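Local coordinates for GH5 (PDB 4YHE), which probably hydrolyses beta-1,4-glucosidic bonds of cellulose, as a family 5 glycoside hydrolase linked with a polysaccharide utilization locus, at residues Y313-C318 with Y381-E386; E271-M276 with K319-R324. All coordinates share one frame; numbering follows the deposited sequence.

Contact 1 (Y313-C318 with Y381-E386); sequences YFRYIC and YDSAPE
A sparse, partly buried packing contact, in which the aromatic rings of Tyr316 and Tyr381 touch and a water joins Arg315 to Ser383, packs the C-terminal segment on helix 304-323. Of Tyr316, CE1 does the touching: it comes to the edge of the Tyr381 ring, near that ring's plane, 4.0 Å from Tyr381 CD2, and lies 4.1 Å from Tyr381 CB. Tyr316 has its CG anti to the backbone N (chi1 -166°), which carries CE1 out to Tyr381, and the two side chains run side by side and point the same way. Tyr381 is also stacked on His259, while Tyr316 packs on Val274 and Glu270 of helix 270-285.

The chain is a (beta/alpha)8 barrel, the TIM-barrel fold of family 5 glycoside hydrolases, and helix 304-323 is the outer helix between strands 291-296 and 327-332. Residues 381-386, which come after the eighth strand, lead out of helix 377-382 into a loop, where Ala384 and Pro385 pack on Tyr312 of helix 304-323 and Pro385 also on Phe309.

At Arg315, next to Tyr316 in the chain, the contact is polar but indirect. Arg315 NH2 stays 4.4 Å from Ser383 O, too far for a direct bond. A water links the two residues through other atoms, donating to Ser383 OG at 3.2 Å and accepting a weak bond from Arg315 NE at 3.3 Å. Ser383 OG is hydrogen-bonded to the carbonyl O of Ile380 as well, so the hydroxyl that meets the water is itself held by a backbone carbonyl of the helix just before it.

Contact 2 (E271-M276 with K319-R324); sequences EAYVGM and KAMRDR
Neighbouring outer helices of the TIM barrel, 270-285 and 304-323, pack here through Tyr273 and Val274 on one and Ala320 and Met321 on the other, with Arg324 just after it; they precede the seventh and eighth barrel strands. Met321, its chain extended beyond CG, brings its methyl to the edge of the Tyr273 ring, near the ring plane, with CE 3.3 Å from Tyr273 OH and 4.1 Å from Tyr273 CE1. Val274 divides its branches: CG2 rests 4.3 Å from Ala320 CB, whereas CG1, anti to the backbone N (chi1 173°), meets Arg324 NH2 at 3.5 Å, the two side chains crossing at about a right angle. The Arg324 guanidinium is fixed from both helices: NH1 gives an in-plane bond of 2.9 Å to a lone pair of Ala320 O, and NE bonds to Asn278 OD1. A methionine in place of Arg324 would probably leave Ala320 O and Asn278 OD1 without these donors and release the end of the side chain to turn beside Val274. Between the two segments the contact is apolar, but the arginine's bonds to Ala320 and Asn278 link the helices and should hold NH2 against the valine methyl.

Both contacts use helix 304-323, whose residues 313-318 run directly into 319-324, and their centres lie about 12 Å apart on the same side of the chain's centre. They meet directly: Tyr316 CE2 packs 3.8 Å from Val274 CG2, so the tyrosine that touches Tyr381 in contact 1 also touches the valine of contact 2. Elsewhere along the helix, Ile317 CD1 lies 3.6 Å from Tyr273 OH, and Tyr313 OH 3.7 Å from Tyr273 CE2. Helix 377-382 packs against both helix 304-323 and helix 270-285, through Tyr381 on Glu270 and Leu377 on Val274. Contact 2 is the more buried, its centre about 17 Å from that of the chain against about 23 Å for contact 1.

Contact 1 (Y313-C318 with Y381-E386)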
loop_
_atom_site.group_PDB
_atom_site.type_symbol
_atom_site.label_atom_id
_atom_site.label_comp_id
_atom_site.label_asym_id
_atom_site.label_seq_id
_atom_site.Cartn_x
_atom_site.Cartn_y
_atom_site.Cartn_z
ATOM N N TYR A 313 -13.799 -13.088 4.097
ATOM C CA TYR A 313 -13.087 -11.894 4.539
ATOM C C TYR A 313 -12.943 -10.841 3.442
ATOM O O TYR A 313 -13.266 -9.684 3.664
ATOM C CB TYR A 313 -11.754 -12.353 5.106
ATOM C CG TYR A 313 -10.762 -11.303 5.507
ATOM C CD1 TYR A 313 -10.816 -10.700 6.769
ATOM C CD2 TYR A 313 -9.707 -10.982 4.684
ATOM C CE1 TYR A 313 -9.840 -9.798 7.179
ATOM C CE2 TYR A 313 -8.732 -10.078 5.083
ATOM C CZ TYR A 313 -8.805 -9.484 6.322
ATOM O OH TYR A 313 -7.833 -8.604 6.709
ATOM N N PHE A 314 -12.525 -11.241 2.233
ATOM C CA PHE A 314 -12.379 -10.331 1.152
ATOM C C PHE A 314 -13.742 -9.722 0.757
ATOM O O PHE A 314 -13.858 -8.535 0.589
ATOM C CB PHE A 314 -11.734 -11.023 -0.068
ATOM C CG PHE A 314 -10.256 -11.421 0.114
ATOM C CD1 PHE A 314 -9.406 -10.724 0.938
ATOM C CD2 PHE A 314 -9.750 -12.491 -0.578
ATOM C CE1 PHE A 314 -8.073 -11.098 1.077
ATOM C CE2 PHE A 314 -8.426 -12.857 -0.480
ATOM C CZ PHE A 314 -7.582 -12.158 0.353
ATOM N N ARG A 315 -14.767 -10.545 0.595
ATOM C CA ARG A 315 -16.047 -9.984 0.215
ATOM C C ARG A 315 -16.507 -8.949 1.213
ATOM O O ARG A 315 -16.883 -7.845 0.851
ATOM C CB ARG A 315 -17.102 -11.063 0.096
ATOM C CG ARG A 315 -16.904 -12.005 -1.052
ATOM C CD ARG A 315 -18.225 -12.741 -1.348
ATOM N NE ARG A 315 -18.682 -13.565 -0.211
ATOM C CZ ARG A 315 -18.172 -14.746 0.129
ATOM N NH1 ARG A 315 -17.179 -15.283 -0.574
ATOM N NH2 ARG A 315 -18.668 -15.400 1.175
ATOM N N TYR A 316 -16.454 -9.302 2.480
ATOM C CA TYR A 316 -16.960 -8.412 3.530
ATOM C C TYR A 316 -16.165 -7.098 3.614
ATOM O O TYR A 316 -16.739 -6.010 3.559
ATOM C CB TYR A 316 -16.948 -9.134 4.869
ATOM C CG TYR A 316 -17.739 -8.432 5.944
ATOM C CD1 TYR A 316 -19.110 -8.684 6.102
ATOM C CD2 TYR A 316 -17.147 -7.503 6.794
ATOM C CE1 TYR A 316 -19.854 -8.001 7.035
ATOM C CE2 TYR A 316 -17.894 -6.829 7.764
ATOM C CZ TYR A 316 -19.248 -7.103 7.887
ATOM O OH TYR A 316 -20.010 -6.481 8.845
ATOM N N ILE A 317 -14.838 -7.178 3.785
ATOM C CA ILE A 317 -14.074 -5.951 3.971
ATOM C C ILE A 317 -14.055 -5.040 2.730
ATOM O O ILE A 317 -14.101 -3.819 2.860
ATOM C CB ILE A 317 -12.635 -6.210 4.492
ATOM C CG1 ILE A 317 -11.725 -6.781 3.418
ATOM C CG2 ILE A 317 -12.684 -7.085 5.752
ATOM C CD1 ILE A 317 -10.302 -7.034 3.917
ATOM N N CYS A 318 -14.011 -5.635 1.543
ATOM C CA CYS A 318 -13.991 -4.875 0.315
ATOM C C CYS A 318 -15.359 -4.182 0.081
ATOM O O CYS A 318 -15.410 -3.105 -0.483
ATOM C CB CYS A 318 -13.595 -5.758 -0.851
ATOM S SG CYS A 318 -11.836 -6.329 -0.722
ATOM N N TYR A 381 -22.602 -10.875 5.331
ATOM C CA TYR A 381 -22.649 -11.399 6.691
ATOM C C TYR A 381 -23.505 -12.668 6.814
ATOM O O TYR A 381 -23.053 -13.718 7.299
ATOM C CB TYR A 381 -23.204 -10.318 7.622
ATOM C CG TYR A 381 -23.057 -10.579 9.092
ATOM C CD1 TYR A 381 -24.055 -11.248 9.818
ATOM C CD2 TYR A 381 -21.929 -10.118 9.789
ATOM C CE1 TYR A 381 -23.922 -11.455 11.182
ATOM C CE2 TYR A 381 -21.791 -10.335 11.147
ATOM C CZ TYR A 381 -22.789 -10.999 11.835
ATOM O OH TYR A 381 -22.647 -11.213 13.171
ATOM N N ASP A 382 -24.735 -12.585 6.327
ATOM C CA ASP A 382 -25.674 -13.717 6.451
ATOM C C ASP A 382 -25.280 -14.922 5.608
ATOM O O ASP A 382 -25.791 -16.023 5.822
ATOM C CB ASP A 382 -27.092 -13.287 6.038
ATOM C CG ASP A 382 -27.669 -12.213 6.934
ATOM O OD1 ASP A 382 -27.185 -12.035 8.076
ATOM O OD2 ASP A 382 -28.614 -11.524 6.472
ATOM N N SER A 383 -24.405 -14.725 4.633
ATOM C CA SER A 383 -23.944 -15.816 3.786
ATOM C C SER A 383 -22.571 -16.373 4.203
ATOM O O SER A 383 -21.973 -17.161 3.452
ATOM C CB SER A 383 -23.893 -15.347 2.325
ATOM O OG SER A 383 -22.875 -14.367 2.130
ATOM N N ALA A 384 -22.086 -15.994 5.392
ATOM C CA ALA A 384 -20.752 -16.423 5.840
ATOM C C ALA A 384 -20.646 -17.952 5.924
ATOM O O ALA A 384 -21.594 -18.631 6.317
ATOM C CB ALA A 384 -20.421 -15.820 7.194
ATOM N N PRO A 385 -19.465 -18.503 5.623
ATOM C CA PRO A 385 -19.365 -19.964 5.528
ATOM C C PRO A 385 -19.349 -20.712 6.875
ATOM O O PRO A 385 -19.156 -20.140 7.950
ATOM C CB PRO A 385 -18.034 -20.158 4.806
ATOM C CG PRO A 385 -17.199 -18.978 5.264
ATOM C CD PRO A 385 -18.161 -17.836 5.405
ATOM N N GLU A 386 -19.505 -22.018 6.790
ATOM C CA GLU A 386 -19.586 -22.867 7.978
ATOM C C GLU A 386 -18.214 -23.275 8.515
ATOM O O GLU A 386 -17.345 -23.678 7.751
ATOM C CB GLU A 386 -20.333 -24.116 7.556
ATOM C CG GLU A 386 -20.756 -25.045 8.660
ATOM C CD GLU A 386 -21.776 -26.027 8.118
ATOM O OE1 GLU A 386 -21.574 -26.552 6.995
ATOM O OE2 GLU A 386 -22.797 -26.213 8.790
HETATM O O HOH W 1 -21.856 -12.546 -0.332
#

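Contact 2 (E271-M276 with K319-R324)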
loop_
_atom_site.group_PDB
_atom_site.type_symbol
_atom_site.label_atom_id
_atom_site.label_comp_id
_atom_site.label_asym_id
_atom_site.label_seq_id
_atom_site.Cartn_x
_atom_site.Cartn_y
_atom_site.Cartn_z
ATOM N N GLU A 271 -17.077 -6.375 13.235
ATOM C CA GLU A 271 -17.294 -5.087 13.886
ATOM C C GLU A 271 -15.978 -4.314 14.054
ATOM O O GLU A 271 -15.903 -3.105 13.817
ATOM C CB GLU A 271 -17.929 -5.268 15.275
ATOM C CG GLU A 271 -19.385 -5.686 15.241
ATOM C CD GLU A 271 -20.019 -5.722 16.636
ATOM O OE1 GLU A 271 -19.280 -5.926 17.641
ATOM O OE2 GLU A 271 -21.266 -5.550 16.719
ATOM N N ALA A 272 -14.945 -5.017 14.473
ATOM C CA ALA A 272 -13.635 -4.372 14.617
ATOM C C ALA A 272 -13.143 -3.772 13.295
ATOM O O ALA A 272 -12.701 -2.640 13.247
ATOM C CB ALA A 272 -12.648 -5.365 15.149
ATOM N N TYR A 273 -13.245 -4.537 12.218
ATOM C CA TYR A 273 -12.701 -4.094 10.942
ATOM C C TYR A 273 -13.499 -2.900 10.428
ATOM O O TYR A 273 -12.937 -1.897 10.007
ATOM C CB TYR A 273 -12.640 -5.255 9.928
ATOM C CG TYR A 273 -11.655 -5.010 8.787
ATOM C CD1 TYR A 273 -11.918 -4.078 7.812
ATOM C CD2 TYR A 273 -10.430 -5.683 8.728
ATOM C CE1 TYR A 273 -11.020 -3.837 6.771
ATOM C CE2 TYR A 273 -9.528 -5.454 7.707
ATOM C CZ TYR A 273 -9.828 -4.516 6.723
ATOM O OH TYR A 273 -8.921 -4.256 5.699
ATOM N N VAL A 274 -14.820 -2.977 10.519
ATOM C CA VAL A 274 -15.661 -1.851 10.160
ATOM C C VAL A 274 -15.405 -0.612 10.991
ATOM O O VAL A 274 -15.403 0.518 10.455
ATOM C CB VAL A 274 -17.164 -2.254 10.159
ATOM C CG1 VAL A 274 -18.027 -1.042 9.946
ATOM C CG2 VAL A 274 -17.418 -3.307 9.075
ATOM N N GLY A 275 -15.113 -0.806 12.282
ATOM C CA GLY A 275 -14.817 0.316 13.158
ATOM C C GLY A 275 -13.609 1.082 12.627
ATOM O O GLY A 275 -13.597 2.312 12.574
ATOM N N MET A 276 -12.579 0.336 12.222
ATOM C CA MET A 276 -11.363 0.930 11.725
ATOM C C MET A 276 -11.666 1.719 10.470
ATOM O O MET A 276 -11.216 2.846 10.296
ATOM C CB MET A 276 -10.326 -0.152 11.462
ATOM C CG MET A 276 -9.044 0.393 10.873
ATOM S SD MET A 276 -9.115 0.343 9.069
ATOM C CE MET A 276 -8.835 -1.431 8.887
ATOM N N LYS A 319 -16.428 -4.817 0.521
ATOM C CA LYS A 319 -17.764 -4.171 0.443
ATOM C C LYS A 319 -17.776 -2.996 1.400
ATOM O O LYS A 319 -18.124 -1.869 1.041
ATOM C CB LYS A 319 -18.890 -5.145 0.760
ATOM C CG LYS A 319 -20.262 -4.479 0.788
ATOM C CD LYS A 319 -20.546 -3.719 -0.489
ATOM C CE LYS A 319 -22.053 -3.430 -0.658
ATOM N NZ LYS A 319 -22.251 -2.224 -1.511
ATOM N N ALA A 320 -17.305 -3.234 2.615
ATOM C CA ALA A 320 -17.231 -2.151 3.587
ATOM C C ALA A 320 -16.419 -0.945 3.079
ATOM O O ALA A 320 -16.759 0.212 3.344
ATOM C CB ALA A 320 -16.691 -2.669 4.927
ATOM N N MET A 321 -15.334 -1.204 2.339
ATOM C CA MET A 321 -14.520 -0.151 1.779
ATOM C C MET A 321 -15.266 0.644 0.698
ATOM O O MET A 321 -15.291 1.861 0.741
ATOM C CB MET A 321 -13.221 -0.737 1.168
ATOM C CG MET A 321 -12.248 -1.275 2.214
ATOM S SD MET A 321 -10.989 -2.310 1.427
ATOM C CE MET A 321 -10.123 -2.931 2.886
ATOM N N ARG A 322 -15.843 -0.064 -0.267
ATOM C CA ARG A 322 -16.640 0.578 -1.307
ATOM C C ARG A 322 -17.701 1.511 -0.701
ATOM O O ARG A 322 -17.828 2.653 -1.117
ATOM C CB ARG A 322 -17.312 -0.487 -2.148
ATOM C CG ARG A 322 -18.396 0.013 -3.093
ATOM C CD ARG A 322 -17.855 0.907 -4.196
ATOM N NE ARG A 322 -18.949 1.517 -4.961
ATOM C CZ ARG A 322 -19.672 0.904 -5.895
ATOM N NH1 ARG A 322 -19.429 -0.347 -6.269
ATOM N NH2 ARG A 322 -20.651 1.576 -6.489
ATOM N N ASP A 323 -18.416 1.009 0.300
ATOM C CA ASP A 323 -19.487 1.776 0.945
ATOM C C ASP A 323 -18.989 3.038 1.616
ATOM O O ASP A 323 -19.745 3.982 1.776
ATOM C CB ASP A 323 -20.258 0.900 1.930
ATOM C CG ASP A 323 -21.110 -0.153 1.233
ATOM O OD1 ASP A 323 -21.336 -0.022 0.019
ATOM O OD2 ASP A 323 -21.510 -1.136 1.874
ATOM N N ARG A 324 -17.701 3.053 1.990
ATOM C CA ARG A 324 -17.031 4.218 2.538
ATOM C C ARG A 324 -16.182 4.982 1.522
ATOM O O ARG A 324 -15.450 5.890 1.885
ATOM C CB ARG A 324 -16.185 3.759 3.747
ATOM C CG ARG A 324 -17.051 3.464 4.952
ATOM C CD ARG A 324 -16.501 2.470 5.959
ATOM N NE ARG A 324 -17.559 2.133 6.907
ATOM C CZ ARG A 324 -18.568 1.300 6.656
ATOM N NH1 ARG A 324 -18.635 0.625 5.504
ATOM N NH2 ARG A 324 -19.505 1.111 7.576
#